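Local coordinates for protein multicopper oxidase type 1 (Nitrosomonas europaea, PDB 3G5W) that binds copper at a mononuclear site and at bridged copper-oxygen centres, and probably acts as a laccase-like multicopper oxidase built from two domains, at residues F5-E10 with F25-Q30; P32-H37 with M307-V312; K137-M142 with I188-I193; H207-A212 with V238-D243. One frame throughout, in Å; residues are numbered along the deposited sequence.

Contact 1 lies in the first cupredoxin-like part of the chain, and contact 2 ties a segment near the C-terminus to it; the two touch through Asn28 and Asn309. Contacts 3 and 4 are two pairings of one six-stranded sheet, joined by the pairing of 187-194 with 235-241 between them. Contact 3 is the most thoroughly buried, with an ion pair at one end of one face and mainly apolar packing elsewhere. Contact 1 is a mostly buried hairpin end, its side nearest the copper ion aromatic and aliphatic. Contact 2, more open, adds strand 306-308 to the edge of the sheet that contains strand 35-39, while contact 4 lies farthest from the chain's centre, uses water between its strands and reaches a neighbouring subunit.

Contact 1 of 4, residues F5-E10 with F25-Q30; sequences FDLSIE and FAFNGQ
Asn28 turns its side chain back across strand 5-10, crossing Leu7 at about a right angle. With CG anti to its own carbonyl carbon (chi1 -80°), its OD1 accepts a nearly straight bond from Ser8 N (3.0 Å), in the plane of the amide. Asn28 N donates to Ser8 O at 2.7 Å, so one residue grips both backbone polar atoms of Ser8 just past the last residue of strand 25-27. Leu7 CD2 lies 3.6 Å from Asn28 ND2, whose own hydrogen bond goes to Asn309.

Ile9 and Phe27 stand side by side and point the same way, Ile9 CG1 resting 3.8 Å from Phe27 CE1; these bulky apolar groups suit the buried face. On the face of Ser8 and Glu10, Ser8 OG donates to Glu10 OE1 (2.6 Å) from above the carboxylate plane. Glu10 OE2 comes 3.7 Å from Gly29 CA, where a beta carbon would clash. Asn28 and Gly29 both have positive phi, which these residue types tolerate well, as the overlapping type II and type I' turns require. Ala26 O serves both Glu10 N and Gly29 N.

The hairpin of strands 2-15 and 20-27 is flanked by strand 43-50, which bonds the other edge of residues 5-9. Phe25 meets the copper ligand His111 edge-to-face, Ile9 touches Met117, and Met307 of strand 306-308 packs on Leu7.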
loop_
_atom_site.group_PDB
_atom_site.type_symbol
_atom_site.label_atom_id
_atom_site.label_comp_id
_atom_site.label_asym_id
_atom_site.label_seq_id
_atom_site.Cartn_x
_atom_site.Cartn_y
_atom_site.Cartn_z
ATOM N N PHE A 5 29.300 12.932 -17.049
ATOM C CA PHE A 5 29.679 12.540 -15.703
ATOM C C PHE A 5 30.343 11.165 -15.704
ATOM O O PHE A 5 30.138 10.364 -16.625
ATOM C CB PHE A 5 28.452 12.501 -14.787
ATOM C CG PHE A 5 27.551 13.713 -14.890
ATOM C CD1 PHE A 5 28.026 14.986 -14.592
ATOM C CD2 PHE A 5 26.211 13.564 -15.243
ATOM C CE1 PHE A 5 27.184 16.093 -14.665
ATOM C CE2 PHE A 5 25.358 14.664 -15.321
ATOM C CZ PHE A 5 25.843 15.930 -15.029
ATOM N N ASP A 6 31.130 10.905 -14.662
ATOM C CA ASP A 6 31.764 9.604 -14.450
ATOM C C ASP A 6 31.294 9.006 -13.130
ATOM O O ASP A 6 31.223 9.705 -12.112
ATOM C CB ASP A 6 33.295 9.724 -14.422
ATOM C CG ASP A 6 33.903 10.053 -15.788
ATOM O OD1 ASP A 6 33.272 9.801 -16.837
ATOM O OD2 ASP A 6 35.044 10.567 -15.810
ATOM N N LEU A 7 30.980 7.712 -13.149
ATOM C CA LEU A 7 30.715 6.963 -11.923
ATOM C C LEU A 7 31.554 5.699 -11.849
ATOM O O LEU A 7 31.708 4.992 -12.840
ATOM C CB LEU A 7 29.233 6.576 -11.821
ATOM C CG LEU A 7 28.198 7.652 -11.488
ATOM C CD1 LEU A 7 26.800 7.063 -11.572
ATOM C CD2 LEU A 7 28.433 8.242 -10.105
ATOM N N SER A 8 32.082 5.415 -10.667
ATOM C CA SER A 8 32.671 4.113 -10.382
ATOM C C SER A 8 31.714 3.352 -9.479
ATOM O O SER A 8 30.912 3.959 -8.775
ATOM C CB SER A 8 34.026 4.272 -9.697
ATOM O OG SER A 8 33.868 4.891 -8.433
ATOM N N ILE A 9 31.781 2.027 -9.516
ATOM C CA ILE A 9 31.035 1.196 -8.573
ATOM C C ILE A 9 32.081 0.525 -7.685
ATOM O O ILE A 9 32.935 -0.198 -8.185
ATOM C CB ILE A 9 30.174 0.118 -9.290
ATOM C CG1 ILE A 9 29.447 0.714 -10.505
ATOM C CG2 ILE A 9 29.214 -0.540 -8.302
ATOM C CD1 ILE A 9 28.710 -0.302 -11.372
ATOM N N GLU A 10 32.020 0.777 -6.380
ATOM C CA GLU A 10 33.059 0.311 -5.459
ATOM C C GLU A 10 32.488 -0.468 -4.282
ATOM O O GLU A 10 31.439 -0.106 -3.743
ATOM C CB GLU A 10 33.870 1.504 -4.925
ATOM C CG GLU A 10 34.548 2.349 -6.000
ATOM C CD GLU A 10 35.059 3.693 -5.479
ATOM O OE1 GLU A 10 35.302 4.587 -6.315
ATOM O OE2 GLU A 10 35.213 3.868 -4.248
ATOM N N PHE A 25 27.698 -1.937 -2.694
ATOM C CA PHE A 25 28.326 -1.707 -3.990
ATOM C C PHE A 25 27.952 -0.291 -4.402
ATOM O O PHE A 25 26.967 -0.070 -5.108
ATOM C CB PHE A 25 27.849 -2.728 -5.039
ATOM C CG PHE A 25 27.793 -4.153 -4.537
ATOM C CD1 PHE A 25 28.838 -4.691 -3.794
ATOM C CD2 PHE A 25 26.699 -4.962 -4.828
ATOM C CE1 PHE A 25 28.786 -6.006 -3.332
ATOM C CE2 PHE A 25 26.644 -6.288 -4.372
ATOM C CZ PHE A 25 27.686 -6.800 -3.619
ATOM N N ALA A 26 28.756 0.667 -3.956
ATOM C CA ALA A 26 28.368 2.069 -3.961
ATOM C C ALA A 26 28.877 2.846 -5.165
ATOM O O ALA A 26 30.064 2.782 -5.517
ATOM C CB ALA A 26 28.842 2.725 -2.675
ATOM N N PHE A 27 27.980 3.609 -5.781
ATOM C CA PHE A 27 28.374 4.523 -6.841
ATOM C C PHE A 27 29.244 5.644 -6.252
ATOM O O PHE A 27 28.836 6.327 -5.305
ATOM C CB PHE A 27 27.150 5.076 -7.575
ATOM C CG PHE A 27 26.314 4.014 -8.255
ATOM C CD1 PHE A 27 26.792 3.345 -9.377
ATOM C CD2 PHE A 27 25.048 3.688 -7.774
ATOM C CE1 PHE A 27 26.028 2.354 -10.005
ATOM C CE2 PHE A 27 24.267 2.708 -8.401
ATOM C CZ PHE A 27 24.758 2.040 -9.517
ATOM N N ASN A 28 30.446 5.796 -6.807
ATOM C CA ASN A 28 31.475 6.723 -6.297
ATOM C C ASN A 28 31.757 6.546 -4.803
ATOM O O ASN A 28 32.079 7.509 -4.101
ATOM C CB ASN A 28 31.129 8.188 -6.628
ATOM C CG ASN A 28 31.470 8.576 -8.063
ATOM O OD1 ASN A 28 31.971 7.769 -8.845
ATOM N ND2 ASN A 28 31.193 9.833 -8.416
ATOM N N GLY A 29 31.635 5.307 -4.323
ATOM C CA GLY A 29 31.900 4.971 -2.926
ATOM C C GLY A 29 31.014 5.652 -1.889
ATOM O O GLY A 29 31.408 5.771 -0.730
ATOM N N GLN A 30 29.817 6.081 -2.298
ATOM C CA GLN A 30 28.870 6.733 -1.392
ATOM C C GLN A 30 27.458 6.170 -1.511
ATOM O O GLN A 30 27.061 5.701 -2.581
ATOM C CB GLN A 30 28.843 8.254 -1.609
ATOM C CG GLN A 30 28.312 8.705 -2.953
ATOM C CD GLN A 30 28.110 10.200 -3.007
ATOM O OE1 GLN A 30 27.015 10.704 -2.742
ATOM N NE2 GLN A 30 29.170 10.921 -3.322
HETATM O O HOH W 1 33.107 11.947 -10.399
#

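Contact 2 of 4, residues P32-H37 with M307-V312; sequences PAPLIH and MHNSKV
Residues 35-36 run antiparallel to 307-308, with Leu35 and His308 forming the hydrogen-bonded pair: His308 N donates to Leu35 O at 2.8 Å, in the carbonyl plane, whereas the return bond from Leu35 N to His308 O is bent and weak. Ile36 and Met307 form the adjoining non-hydrogen-bonded pair, and Met307 CA brings its hydrogen toward Leu35 O at 3.2 Å. Strand 306-308 is thereby the edge strand beside 35-39 in a sheet of the first cupredoxin-like part.

Met307 carries much of the apolar contact. Its CG is anti to the backbone N (chi1 -176°) and lies alongside Pro34, 3.7 Å from Pro34 CB, with SD following at 3.9 Å from the same carbon. The same CG reaches Ile36 CG1 more loosely, at 4.3 Å. A flexible thioether suits this place, because the chain runs straight past the proline and then bends at chi3 (80°). On the opposite face Leu35 and His308 lie side by side, pointing the same way, and touch through Leu35 CD2 and the ring carbon His308 CD2 at 4.1 Å. Pro34 has no N-H to offer, which fits its position just before the strand begins. Its ring lies beside the Asn309 side chain, with Pro34 CG only 3.0 Å from Asn309 OD1, a tight approach.

The polar tips find their hydrogen bonds outside the pairing: Asn309 OD1, while touching Pro34, accepts from Asn28 ND2, and His308 NE2 bonds to Asp304 O. Phe5 also packs on Met307. The chemistry is therefore divided: short main-chain pairing sets the register of strand 306-308, distant in sequence, and hydrocarbon and sulfur fill the side toward the first hairpin.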
loop_
_atom_site.group_PDB
_atom_site.type_symbol
_atom_site.label_atom_id
_atom_site.label_comp_id
_atom_site.label_asym_id
_atom_site.label_seq_id
_atom_site.Cartn_x
_atom_site.Cartn_y
_atom_site.Cartn_z
ATOM N N PRO A 32 23.478 7.439 -0.124
ATOM C CA PRO A 32 23.032 7.377 -1.523
ATOM C C PRO A 32 24.122 7.795 -2.500
ATOM O O PRO A 32 25.087 8.463 -2.113
ATOM C CB PRO A 32 21.875 8.388 -1.580
ATOM C CG PRO A 32 21.980 9.204 -0.347
ATOM C CD PRO A 32 22.620 8.329 0.680
ATOM N N ALA A 33 23.959 7.392 -3.753
ATOM C CA ALA A 33 24.874 7.737 -4.825
ATOM C C ALA A 33 24.851 9.251 -5.079
ATOM O O ALA A 33 23.983 9.954 -4.550
ATOM C CB ALA A 33 24.499 6.979 -6.081
ATOM N N PRO A 34 25.820 9.761 -5.865
ATOM C CA PRO A 34 25.885 11.192 -6.191
ATOM C C PRO A 34 24.589 11.785 -6.756
ATOM O O PRO A 34 23.905 11.154 -7.569
ATOM C CB PRO A 34 27.013 11.256 -7.227
ATOM C CG PRO A 34 27.916 10.107 -6.828
ATOM C CD PRO A 34 26.949 9.018 -6.459
ATOM N N LEU A 35 24.258 12.990 -6.301
ATOM C CA LEU A 35 23.138 13.725 -6.847
ATOM C C LEU A 35 23.446 14.122 -8.277
ATOM O O LEU A 35 24.480 14.743 -8.551
ATOM C CB LEU A 35 22.855 14.982 -6.012
ATOM C CG LEU A 35 21.934 16.037 -6.633
ATOM C CD1 LEU A 35 20.480 15.514 -6.727
ATOM C CD2 LEU A 35 22.016 17.332 -5.839
ATOM N N ILE A 36 22.560 13.739 -9.189
ATOM C CA ILE A 36 22.607 14.237 -10.556
ATOM C C ILE A 36 21.491 15.261 -10.709
ATOM O O ILE A 36 20.301 14.937 -10.601
ATOM C CB ILE A 36 22.494 13.106 -11.622
ATOM C CG1 ILE A 36 23.628 12.084 -11.451
ATOM C CG2 ILE A 36 22.525 13.704 -13.025
ATOM C CD1 ILE A 36 23.544 10.885 -12.394
ATOM N N HIS A 37 21.894 16.505 -10.946
ATOM C CA HIS A 37 20.977 17.622 -10.973
ATOM C C HIS A 37 21.164 18.384 -12.283
ATOM O O HIS A 37 22.180 19.070 -12.487
ATOM C CB HIS A 37 21.229 18.506 -9.751
ATOM C CG HIS A 37 20.206 19.582 -9.550
ATOM N ND1 HIS A 37 18.932 19.512 -10.074
ATOM C CD2 HIS A 37 20.264 20.741 -8.854
ATOM C CE1 HIS A 37 18.254 20.588 -9.716
ATOM N NE2 HIS A 37 19.041 21.351 -8.979
ATOM N N MET A 307 26.763 16.998 -11.454
ATOM C CA MET A 307 26.809 15.892 -10.499
ATOM C C MET A 307 27.492 16.323 -9.214
ATOM O O MET A 307 28.545 16.963 -9.249
ATOM C CB MET A 307 27.528 14.675 -11.094
ATOM C CG MET A 307 27.515 13.448 -10.175
ATOM S SD MET A 307 28.243 11.952 -10.898
ATOM C CE MET A 307 29.965 12.322 -10.645
ATOM N N HIS A 308 26.907 15.961 -8.080
ATOM C CA HIS A 308 27.464 16.345 -6.787
ATOM C C HIS A 308 27.770 15.131 -5.920
ATOM O O HIS A 308 26.858 14.424 -5.480
ATOM C CB HIS A 308 26.530 17.330 -6.062
ATOM C CG HIS A 308 26.280 18.587 -6.835
ATOM N ND1 HIS A 308 27.168 19.640 -6.846
ATOM C CD2 HIS A 308 25.265 18.941 -7.658
ATOM C CE1 HIS A 308 26.702 20.598 -7.628
ATOM N NE2 HIS A 308 25.549 20.198 -8.134
ATOM N N ASN A 309 29.063 14.888 -5.699
ATOM C CA ASN A 309 29.498 13.907 -4.707
ATOM C C ASN A 309 29.426 14.547 -3.336
ATOM O O ASN A 309 29.423 15.773 -3.226
ATOM C CB ASN A 309 30.934 13.455 -4.970
ATOM C CG ASN A 309 31.106 12.827 -6.328
ATOM O OD1 ASN A 309 30.284 12.022 -6.764
ATOM N ND2 ASN A 309 32.176 13.200 -7.015
ATOM N N SER A 310 29.378 13.732 -2.290
ATOM C CA SER A 310 29.365 14.273 -0.938
ATOM C C SER A 310 30.090 13.391 0.051
ATOM O O SER A 310 29.836 12.192 0.110
ATOM C CB SER A 310 27.938 14.482 -0.443
ATOM O OG SER A 310 27.967 14.911 0.916
ATOM N N LYS A 311 30.959 14.009 0.850
ATOM C CA LYS A 311 31.668 13.318 1.925
ATOM C C LYS A 311 30.712 12.878 3.036
ATOM O O LYS A 311 31.032 11.982 3.814
ATOM C CB LYS A 311 32.785 14.200 2.498
ATOM C CG LYS A 311 33.939 14.476 1.531
ATOM C CD LYS A 311 35.018 15.325 2.211
ATOM C CE LYS A 311 36.108 15.765 1.236
ATOM N NZ LYS A 311 37.231 14.786 1.155
ATOM N N VAL A 312 29.541 13.507 3.106
ATOM C CA VAL A 312 28.498 13.113 4.056
ATOM C C VAL A 312 28.051 11.656 3.839
ATOM O O VAL A 312 27.818 10.922 4.803
ATOM C CB VAL A 312 27.270 14.062 3.982
ATOM C CG1 VAL A 312 26.135 13.586 4.912
ATOM C CG2 VAL A 312 27.680 15.509 4.312
#

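Contact 3 of 4, residues K137-M142 with I188-I193; sequences KDYILM and IRLRLI
Asp138 holds CG anti to its backbone N (chi1 -151°), while Arg191 places CG anti to its carbonyl carbon and runs extended to NE; a turn at chi4 (-108°) then presents the guanidinium side-on to the carboxylate. Arg191 NE donates to Asp138 OD1 at 2.8 Å, and Arg191 NH2 to Asp138 OD2 at 3.0 Å, both on syn lone pairs. The two planes lie only 29° apart, so this salt bridge fixes both groups' rotation.

Arg191 NH2 also lies 3.3 Å above the centre of the Arg189 guanidinium. Stacking of like charges is probably tolerable because Asp237 and Glu132 pair with Arg189. An alanine here in place of Arg191 would remove the guanidinium, with both bonds to Asp138 and the stack on Arg189, and would probably leave the carboxylate less firmly oriented.

Farther along this face, Ile193 CD1 touches Met142 CG at 4.0 Å, and both suit an apolar setting. The other face is mainly apolar: Leu141 CG meets Leu192 CD2 at 3.8 Å, and Tyr139 CB meets Leu190 CD2 at 4.0 Å, with tyrosine adding ring carbon against Ile188.

Five backbone hydrogen bonds join the parallel strands, from Arg189 N to Lys137 O through Ile193 N to Leu141 O. Such a parallel pairing of sequence-distant strands, next to antiparallel neighbours, is characteristic of the Greek-key beta-sandwich of cupredoxin domains.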
loop_
_atom_site.group_PDB
_atom_site.type_symbol
_atom_site.label_atom_id
_atom_site.label_comp_id
_atom_site.label_asym_id
_atom_site.label_seq_id
_atom_site.Cartn_x
_atom_site.Cartn_y
_atom_site.Cartn_z
ATOM N N LYS A 137 13.184 25.824 0.206
ATOM C CA LYS A 137 14.174 24.774 0.529
ATOM C C LYS A 137 13.726 23.404 -0.020
ATOM O O LYS A 137 12.568 23.025 0.097
ATOM C CB LYS A 137 14.405 24.655 2.039
ATOM C CG LYS A 137 14.753 25.939 2.795
ATOM C CD LYS A 137 15.154 25.643 4.250
ATOM C CE LYS A 137 16.640 25.279 4.351
ATOM N NZ LYS A 137 17.154 25.237 5.761
ATOM N N ASP A 138 14.672 22.657 -0.584
ATOM C CA ASP A 138 14.373 21.433 -1.315
ATOM C C ASP A 138 15.162 20.279 -0.674
ATOM O O ASP A 138 16.368 20.396 -0.479
ATOM C CB ASP A 138 14.791 21.638 -2.775
ATOM C CG ASP A 138 13.971 20.825 -3.761
ATOM O OD1 ASP A 138 13.381 19.800 -3.372
ATOM O OD2 ASP A 138 13.931 21.210 -4.950
ATOM N N TYR A 139 14.468 19.190 -0.347
ATOM C CA TYR A 139 15.033 18.048 0.393
ATOM C C TYR A 139 14.764 16.709 -0.304
ATOM O O TYR A 139 13.652 16.464 -0.766
ATOM C CB TYR A 139 14.419 17.975 1.799
ATOM C CG TYR A 139 14.807 19.113 2.709
ATOM C CD1 TYR A 139 15.786 18.943 3.683
ATOM C CD2 TYR A 139 14.193 20.364 2.593
ATOM C CE1 TYR A 139 16.155 19.991 4.523
ATOM C CE2 TYR A 139 14.549 21.417 3.428
ATOM C CZ TYR A 139 15.534 21.232 4.378
ATOM O OH TYR A 139 15.886 22.273 5.205
ATOM N N ILE A 140 15.772 15.839 -0.335
ATOM C CA ILE A 140 15.628 14.504 -0.915
ATOM C C ILE A 140 15.668 13.491 0.226
ATOM O O ILE A 140 16.628 13.479 1.002
ATOM C CB ILE A 140 16.755 14.201 -1.942
ATOM C CG1 ILE A 140 16.649 15.155 -3.142
ATOM C CG2 ILE A 140 16.714 12.725 -2.392
ATOM C CD1 ILE A 140 17.864 15.165 -4.046
ATOM N N LEU A 141 14.608 12.690 0.355
ATOM C CA LEU A 141 14.570 11.601 1.344
ATOM C C LEU A 141 14.358 10.260 0.645
ATOM O O LEU A 141 13.256 9.963 0.162
ATOM C CB LEU A 141 13.463 11.785 2.398
ATOM C CG LEU A 141 12.927 13.061 3.075
ATOM C CD1 LEU A 141 12.685 12.781 4.560
ATOM C CD2 LEU A 141 13.736 14.330 2.890
ATOM N N MET A 142 15.413 9.452 0.611
ATOM C CA MET A 142 15.351 8.124 0.004
ATOM C C MET A 142 15.150 7.069 1.088
ATOM O O MET A 142 15.955 6.960 2.010
ATOM C CB MET A 142 16.618 7.848 -0.815
ATOM C CG MET A 142 16.887 8.930 -1.881
ATOM S SD MET A 142 18.191 8.534 -3.064
ATOM C CE MET A 142 17.331 7.362 -4.110
ATOM N N ILE A 188 8.879 24.222 2.211
ATOM C CA ILE A 188 9.798 23.131 1.879
ATOM C C ILE A 188 9.165 22.103 0.949
ATOM O O ILE A 188 7.955 21.870 0.974
ATOM C CB ILE A 188 10.454 22.464 3.130
ATOM C CG1 ILE A 188 9.439 21.643 3.937
ATOM C CG2 ILE A 188 11.157 23.523 4.004
ATOM C CD1 ILE A 188 10.019 20.978 5.191
ATOM N N ARG A 189 10.011 21.515 0.117
ATOM C CA ARG A 189 9.619 20.462 -0.791
ATOM C C ARG A 189 10.377 19.219 -0.357
ATOM O O ARG A 189 11.603 19.200 -0.401
ATOM C CB ARG A 189 9.998 20.865 -2.208
ATOM C CG ARG A 189 9.628 19.875 -3.298
ATOM C CD ARG A 189 10.004 20.461 -4.660
ATOM N NE ARG A 189 9.620 19.578 -5.756
ATOM C CZ ARG A 189 9.418 19.975 -7.012
ATOM N NH1 ARG A 189 9.062 19.092 -7.937
ATOM N NH2 ARG A 189 9.556 21.256 -7.345
ATOM N N LEU A 190 9.647 18.208 0.108
ATOM C CA LEU A 190 10.238 16.916 0.425
ATOM C C LEU A 190 10.053 15.960 -0.744
ATOM O O LEU A 190 8.926 15.593 -1.099
ATOM C CB LEU A 190 9.625 16.315 1.693
ATOM C CG LEU A 190 9.488 17.175 2.953
ATOM C CD1 LEU A 190 8.764 16.377 4.040
ATOM C CD2 LEU A 190 10.839 17.681 3.447
ATOM N N ARG A 191 11.165 15.561 -1.345
ATOM C CA ARG A 191 11.127 14.632 -2.467
ATOM C C ARG A 191 11.323 13.215 -1.917
ATOM O O ARG A 191 12.447 12.803 -1.617
ATOM C CB ARG A 191 12.191 15.008 -3.503
ATOM C CG ARG A 191 12.062 16.449 -4.038
ATOM C CD ARG A 191 13.182 16.774 -5.025
ATOM N NE ARG A 191 13.097 18.136 -5.568
ATOM C CZ ARG A 191 12.751 18.436 -6.817
ATOM N NH1 ARG A 191 12.428 17.481 -7.685
ATOM N NH2 ARG A 191 12.733 19.709 -7.206
ATOM N N LEU A 192 10.214 12.495 -1.741
ATOM C CA LEU A 192 10.242 11.163 -1.144
ATOM C C LEU A 192 10.439 10.131 -2.240
ATOM O O LEU A 192 9.714 10.132 -3.232
ATOM C CB LEU A 192 8.932 10.871 -0.388
ATOM C CG LEU A 192 8.415 11.890 0.639
ATOM C CD1 LEU A 192 7.099 11.406 1.248
ATOM C CD2 LEU A 192 9.452 12.175 1.725
ATOM N N ILE A 193 11.426 9.257 -2.062
ATOM C CA ILE A 193 11.720 8.214 -3.041
ATOM C C ILE A 193 11.648 6.849 -2.362
ATOM O O ILE A 193 12.325 6.610 -1.366
ATOM C CB ILE A 193 13.099 8.431 -3.742
ATOM C CG1 ILE A 193 13.187 9.859 -4.327
ATOM C CG2 ILE A 193 13.310 7.371 -4.840
ATOM C CD1 ILE A 193 14.570 10.268 -4.858
#

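Contact 4 of 4, residues H207-A212 with V238-D243; sequences HISQIA and VILNMD
From its CB, the side chain of His207 begins against Leu240, whose CD2 is 4.2 Å away. With CG anti to the carbonyl carbon (chi1 -56°), the ring turns toward the end of the opposite segment. ND1 reaches Asn241 O, which lies in the ring plane at its edge; the bond is straight (161°) but weak, at 3.4 Å. Met242 crosses the imidazole at about a right angle: its CE lies 3.6 Å from His207 ND1, and its SD 3.8 Å from His207 CE1, a sulfur-aromatic contact. Methionine suits this place because its chain, bent at chi2 and chi3, folds back against the ring, meeting it obliquely; Trp248 meets the same ring edge-to-face. An alanine here in place of His207 would remove the ring and its weak bond to Asn241 O, and would probably leave Met242 less tightly packed.

Gln210 and Ile239 form the direct strand pairing, Ile239 N donating to Gln210 O at 2.9 Å, and Gln210 N answering to Ile239 O. Beyond them the strands splay, and water takes over. One water joins Ile208 O, Gln210 NE2 and Asn241 N, the last at 2.8 Å; a second spans Ile208 N and Asn241 O. Ser209 CB packs on Val238 CG1 at 3.7 Å.

Strands 209-214 and 235-241 are antiparallel neighbours in a sheet of the second cupredoxin-like domain, away from the annotated copper ligands. Asp243 makes a salt bridge to Arg66 of a neighbouring subunit. The chemistry implies a joint directly bonded between Gln210 and Ile239 and water-mediated where the strands part, between Ile208 and Asn241, at a strand end that includes the Gln210 amide.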
loop_
_atom_site.group_PDB
_atom_site.type_symbol
_atom_site.label_atom_id
_atom_site.label_comp_id
_atom_site.label_asym_id
_atom_site.label_seq_id
_atom_site.Cartn_x
_atom_site.Cartn_y
_atom_site.Cartn_z
ATOM N N HIS A 207 1.715 20.192 10.479
ATOM C CA HIS A 207 1.632 20.816 9.157
ATOM C C HIS A 207 0.697 20.057 8.230
ATOM O O HIS A 207 0.424 18.875 8.441
ATOM C CB HIS A 207 3.023 20.888 8.517
ATOM C CG HIS A 207 4.029 21.609 9.356
ATOM N ND1 HIS A 207 4.378 22.923 9.130
ATOM C CD2 HIS A 207 4.735 21.214 10.441
ATOM C CE1 HIS A 207 5.261 23.303 10.035
ATOM N NE2 HIS A 207 5.498 22.284 10.839
ATOM N N ILE A 208 0.224 20.743 7.193
ATOM C CA ILE A 208 -0.546 20.102 6.132
ATOM C C ILE A 208 0.399 19.634 5.028
ATOM O O ILE A 208 1.102 20.443 4.424
ATOM C CB ILE A 208 -1.606 21.057 5.529
ATOM C CG1 ILE A 208 -2.544 21.576 6.628
ATOM C CG2 ILE A 208 -2.384 20.338 4.409
ATOM C CD1 ILE A 208 -3.403 22.772 6.216
ATOM N N SER A 209 0.422 18.324 4.782
ATOM C CA SER A 209 1.141 17.774 3.639
ATOM C C SER A 209 0.358 18.032 2.360
ATOM O O SER A 209 -0.787 17.585 2.228
ATOM C CB SER A 209 1.360 16.267 3.806
ATOM O OG SER A 209 2.292 15.997 4.836
ATOM N N GLN A 210 0.971 18.763 1.429
ATOM C CA GLN A 210 0.389 18.946 0.109
ATOM C C GLN A 210 1.110 17.996 -0.840
ATOM O O GLN A 210 2.247 18.253 -1.238
ATOM C CB GLN A 210 0.539 20.393 -0.382
ATOM C CG GLN A 210 -0.086 21.457 0.520
ATOM C CD GLN A 210 0.260 22.870 0.059
ATOM O OE1 GLN A 210 -0.123 23.288 -1.033
ATOM N NE2 GLN A 210 1.006 23.604 0.886
ATOM N N ILE A 211 0.447 16.899 -1.189
ATOM C CA ILE A 211 1.015 15.903 -2.101
ATOM C C ILE A 211 0.842 16.459 -3.509
ATOM O O ILE A 211 -0.257 16.421 -4.065
ATOM C CB ILE A 211 0.328 14.521 -1.932
ATOM C CG1 ILE A 211 0.396 14.080 -0.462
ATOM C CG2 ILE A 211 0.977 13.482 -2.855
ATOM C CD1 ILE A 211 -0.568 12.987 -0.065
ATOM N N ALA A 212 1.925 16.995 -4.068
ATOM C CA ALA A 212 1.841 17.816 -5.283
ATOM C C ALA A 212 2.329 17.155 -6.578
ATOM O O ALA A 212 1.928 17.568 -7.677
ATOM C CB ALA A 212 2.558 19.145 -5.065
ATOM N N VAL A 238 6.226 16.342 -1.670
ATOM C CA VAL A 238 5.314 16.888 -0.678
ATOM C C VAL A 238 5.761 18.301 -0.343
ATOM O O VAL A 238 6.909 18.515 0.064
ATOM C CB VAL A 238 5.280 16.024 0.601
ATOM C CG1 VAL A 238 4.272 16.581 1.606
ATOM C CG2 VAL A 238 4.933 14.574 0.259
ATOM N N ILE A 239 4.858 19.257 -0.535
ATOM C CA ILE A 239 5.147 20.651 -0.209
ATOM C C ILE A 239 4.483 21.040 1.121
ATOM O O ILE A 239 3.296 20.774 1.338
ATOM C CB ILE A 239 4.805 21.607 -1.392
ATOM C CG1 ILE A 239 5.963 21.603 -2.397
ATOM C CG2 ILE A 239 4.626 23.056 -0.908
ATOM C CD1 ILE A 239 5.693 20.909 -3.689
ATOM N N LEU A 240 5.273 21.626 2.018
ATOM C CA LEU A 240 4.798 22.019 3.337
ATOM C C LEU A 240 5.065 23.504 3.564
ATOM O O LEU A 240 6.198 23.970 3.394
ATOM C CB LEU A 240 5.511 21.200 4.431
ATOM C CG LEU A 240 5.525 19.666 4.459
ATOM C CD1 LEU A 240 6.655 19.173 5.378
ATOM C CD2 LEU A 240 4.213 19.119 4.952
ATOM N N ASN A 241 4.027 24.245 3.940
ATOM C CA ASN A 241 4.187 25.650 4.319
ATOM C C ASN A 241 4.606 25.697 5.780
ATOM O O ASN A 241 3.903 25.170 6.647
ATOM C CB ASN A 241 2.891 26.450 4.100
ATOM C CG ASN A 241 2.457 26.499 2.639
ATOM O OD1 ASN A 241 3.283 26.535 1.722
ATOM N ND2 ASN A 241 1.141 26.501 2.415
ATOM N N MET A 242 5.764 26.301 6.048
ATOM C CA MET A 242 6.313 26.336 7.403
ATOM C C MET A 242 5.751 27.525 8.182
ATOM O O MET A 242 6.434 28.532 8.360
ATOM C CB MET A 242 7.850 26.384 7.387
ATOM C CG MET A 242 8.563 25.155 6.794
ATOM S SD MET A 242 8.180 23.571 7.608
ATOM C CE MET A 242 6.903 23.025 6.531
ATOM N N ASP A 243 4.511 27.393 8.651
ATOM C CA ASP A 243 3.806 28.506 9.292
ATOM C C ASP A 243 3.495 28.268 10.775
ATOM O O ASP A 243 2.658 28.956 11.355
ATOM C CB ASP A 243 2.505 28.787 8.537
ATOM C CG ASP A 243 1.546 27.594 8.546
ATOM O OD1 ASP A 243 0.485 27.695 7.896
ATOM O OD2 ASP A 243 1.840 26.558 9.194
HETATM O O HOH W 2 1.484 23.103 3.956
HETATM O O HOH W 3 1.314 23.691 7.187
#